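Cytochrome c-552 (Thiobacillus ferrooxidans, PDB 1H1O) carries electrons in the periplasm as a high-potential cytochrome c with two covalently bound haems. Local coordinates at residues 34-39 / 84-89. Numbering follows the deposited sequence.
Sequences RLAGQH and NAQKPP. With HEM (protoporphyrin IX containing Fe), chain D.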
loop_
_atom_site.group_PDB
_atom_site.type_symbol
_atom_site.label_atom_id
_atom_site.label_comp_id
_atom_site.label_asym_id
_atom_site.label_seq_id
_atom_site.Cartn_x
_atom_site.Cartn_y
_atom_site.Cartn_z
ATOM N N ARG A 34 3.499 3.799 4.515
ATOM C CA ARG A 34 3.867 5.190 4.380
ATOM C C ARG A 34 2.684 5.771 3.618
ATOM O O ARG A 34 2.042 5.071 2.836
ATOM C CB ARG A 34 5.166 5.303 3.583
ATOM C CG ARG A 34 6.327 4.669 4.340
ATOM C CD ARG A 34 7.614 4.689 3.561
ATOM N NE ARG A 34 8.675 4.063 4.341
ATOM C CZ ARG A 34 9.457 3.091 3.890
ATOM N NH1 ARG A 34 9.288 2.628 2.654
ATOM N NH2 ARG A 34 10.412 2.593 4.663
ATOM N N LEU A 35 2.385 7.038 3.852
ATOM C CA LEU A 35 1.252 7.679 3.204
ATOM C C LEU A 35 1.642 8.816 2.284
ATOM O O LEU A 35 0.856 9.210 1.419
ATOM C CB LEU A 35 0.292 8.213 4.262
ATOM C CG LEU A 35 -0.146 7.169 5.285
ATOM C CD1 LEU A 35 -1.149 7.797 6.261
ATOM C CD2 LEU A 35 -0.753 5.982 4.552
ATOM N N ALA A 36 2.841 9.352 2.495
ATOM C CA ALA A 36 3.350 10.459 1.698
ATOM C C ALA A 36 3.232 10.229 0.181
ATOM O O ALA A 36 3.723 9.233 -0.356
ATOM C CB ALA A 36 4.804 10.733 2.068
ATOM N N GLY A 37 2.568 11.153 -0.499
ATOM C CA GLY A 37 2.442 11.038 -1.938
ATOM C C GLY A 37 1.434 10.036 -2.457
ATOM O O GLY A 37 1.287 9.888 -3.671
ATOM N N GLN A 38 0.740 9.337 -1.563
ATOM C CA GLN A 38 -0.257 8.373 -2.007
ATOM C C GLN A 38 -1.340 9.223 -2.669
ATOM O O GLN A 38 -1.587 10.357 -2.249
ATOM C CB GLN A 38 -0.827 7.601 -0.817
ATOM C CG GLN A 38 -1.696 6.405 -1.200
ATOM C CD GLN A 38 -1.009 5.497 -2.221
ATOM O OE1 GLN A 38 -1.192 5.659 -3.427
ATOM N NE2 GLN A 38 -0.190 4.561 -1.736
ATOM N N HIS A 39 -1.979 8.695 -3.703
ATOM C CA HIS A 39 -3.002 9.460 -4.408
ATOM C C HIS A 39 -4.231 9.737 -3.552
ATOM O O HIS A 39 -4.677 8.887 -2.776
ATOM C CB HIS A 39 -3.379 8.735 -5.697
ATOM C CG HIS A 39 -2.199 8.428 -6.560
ATOM N ND1 HIS A 39 -1.368 9.411 -7.052
ATOM C CD2 HIS A 39 -1.665 7.248 -6.956
ATOM C CE1 HIS A 39 -0.370 8.849 -7.710
ATOM N NE2 HIS A 39 -0.527 7.537 -7.667
ATOM N N ASN A 84 -1.146 13.172 0.518
ATOM C CA ASN A 84 -0.865 13.111 -0.912
ATOM C C ASN A 84 0.186 14.154 -1.268
ATOM O O ASN A 84 1.042 13.914 -2.117
ATOM C CB ASN A 84 -2.145 13.361 -1.726
ATOM C CG ASN A 84 -1.876 13.509 -3.235
ATOM O OD1 ASN A 84 -1.257 12.643 -3.860
ATOM N ND2 ASN A 84 -2.351 14.608 -3.818
ATOM N N ALA A 85 0.122 15.303 -0.599
ATOM C CA ALA A 85 1.061 16.395 -0.843
ATOM C C ALA A 85 2.377 16.261 -0.085
ATOM O O ALA A 85 3.374 16.849 -0.485
ATOM C CB ALA A 85 0.403 17.731 -0.505
ATOM N N GLN A 86 2.382 15.493 1.001
ATOM C CA GLN A 86 3.594 15.309 1.802
ATOM C C GLN A 86 4.847 15.117 0.979
ATOM O O GLN A 86 4.824 14.470 -0.064
ATOM C CB GLN A 86 3.478 14.099 2.722
ATOM C CG GLN A 86 2.881 14.359 4.081
ATOM C CD GLN A 86 3.445 13.404 5.133
ATOM O OE1 GLN A 86 4.428 13.717 5.807
ATOM N NE2 GLN A 86 2.836 12.230 5.259
ATOM N N LYS A 87 5.945 15.675 1.469
ATOM C CA LYS A 87 7.237 15.553 0.813
ATOM C C LYS A 87 8.259 15.252 1.906
ATOM O O LYS A 87 8.185 15.815 2.996
ATOM C CB LYS A 87 7.614 16.854 0.103
ATOM C CG LYS A 87 6.629 17.306 -0.958
ATOM C CD LYS A 87 6.566 16.357 -2.135
ATOM C CE LYS A 87 5.550 16.863 -3.144
ATOM N NZ LYS A 87 5.353 15.901 -4.255
ATOM N N PRO A 88 9.221 14.358 1.628
ATOM C CA PRO A 88 9.356 13.653 0.348
ATOM C C PRO A 88 8.350 12.511 0.280
ATOM O O PRO A 88 8.052 11.884 1.301
ATOM C CB PRO A 88 10.793 13.115 0.388
ATOM C CG PRO A 88 11.446 13.816 1.572
ATOM C CD PRO A 88 10.322 13.998 2.535
ATOM N N PRO A 89 7.798 12.237 -0.917
ATOM C CA PRO A 89 6.831 11.141 -1.059
ATOM C C PRO A 89 7.480 9.867 -0.529
ATOM O O PRO A 89 8.701 9.798 -0.441
ATOM C CB PRO A 89 6.570 11.093 -2.563
ATOM C CG PRO A 89 7.821 11.724 -3.163
ATOM C CD PRO A 89 8.062 12.871 -2.218
HETATM C CHA HEM D . -3.196 2.141 6.967
HETATM C CHB HEM D . -4.734 6.688 7.064
HETATM C CHC HEM D . -3.880 6.833 11.805
HETATM C CHD HEM D . -2.247 2.370 11.698
HETATM C C1A HEM D . -3.700 3.376 6.555
HETATM C C2A HEM D . -4.117 3.713 5.210
HETATM C C3A HEM D . -4.549 5.005 5.237
HETATM C C4A HEM D . -4.390 5.438 6.610
HETATM C CMA HEM D . -5.099 5.864 4.127
HETATM C CAA HEM D . -4.073 2.777 4.026
HETATM C CBA HEM D . -2.786 2.938 3.184
HETATM C CGA HEM D . -2.680 2.062 2.078
HETATM O O1A HEM D . -1.541 2.065 1.488
HETATM O O2A HEM D . -3.600 1.319 1.680
HETATM C C1B HEM D . -4.632 7.116 8.373
HETATM C C2B HEM D . -5.052 8.427 8.805
HETATM C C3B HEM D . -4.842 8.467 10.152
HETATM C C4B HEM D . -4.258 7.187 10.516
HETATM C CMB HEM D . -5.629 9.478 7.874
HETATM C CAB HEM D . -5.136 9.570 11.136
HETATM C CBB HEM D . -6.636 9.962 11.244
HETATM C C1C HEM D . -3.350 5.642 12.196
HETATM C C2C HEM D . -2.975 5.310 13.549
HETATM C C3C HEM D . -2.522 4.032 13.496
HETATM C C4C HEM D . -2.609 3.612 12.144
HETATM C CMC HEM D . -3.117 6.263 14.704
HETATM C CAC HEM D . -2.009 3.126 14.629
HETATM C CBC HEM D . -3.028 2.944 15.793
HETATM C C1D HEM D . -2.353 1.907 10.395
HETATM C C2D HEM D . -1.989 0.562 9.995
HETATM C C3D HEM D . -2.282 0.498 8.683
HETATM C C4D HEM D . -2.789 1.807 8.273
HETATM C CMD HEM D . -1.437 -0.486 10.931
HETATM C CAD HEM D . -2.174 -0.659 7.749
HETATM C CBD HEM D . -3.457 -1.569 8.125
HETATM C CGD HEM D . -3.924 -2.452 7.141
HETATM O O1D HEM D . -3.153 -3.330 6.708
HETATM O O2D HEM D . -5.115 -2.407 6.719
HETATM N NA HEM D . -3.869 4.431 7.394
HETATM N NB HEM D . -4.145 6.360 9.423
HETATM N NC HEM D . -3.112 4.581 11.341
HETATM N ND HEM D . -2.830 2.643 9.341
HETATM FE FE HEM D . -3.456 4.506 9.380
#
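In the first of the two cytochrome c domains, a heme-lining loop closed by a type II beta turn, Leu-35 to Gln-38, rests against the C-terminal end of helix 73-85 and the chain that leaves it. The turn is tied by Gln-38 N to Leu-35 O at 3.0 Å. Leu-35, its CG anti to the carbonyl carbon (chi1 -53°), faces the heme rather than residues 84-89: CD1 lies 3.8 Å from HEM CHB, while CD2 lies against the propionate carbon CBA (3.9 Å) and pyrrole carbon C3A. Leu-35 also touches His-20, the predicted axial ligand. An alanine here would remove both methyls from the porphyrin and would probably loosen the heme's packing against the loop. On the other side of the turn, the methyl of Ala-36 points at the departing chain, with its CB 3.7 Å from Gln-86 CB and close to the carbonyl oxygen of Pro-88, which follows a cis peptide bond. Gly-37 has positive phi (77°), and a beta carbon there would collide with Pro-89 CB. The bare backbone instead comes close to the helix end, where Gly-37 CA makes a CA-H...O contact of 3.2 Å with Asn-84 O. Next along, Gln-38 OE1 receives Arg-135 N and, through an in-plane lone pair, His-39 N at 3.1 Å, just before helix 40-51.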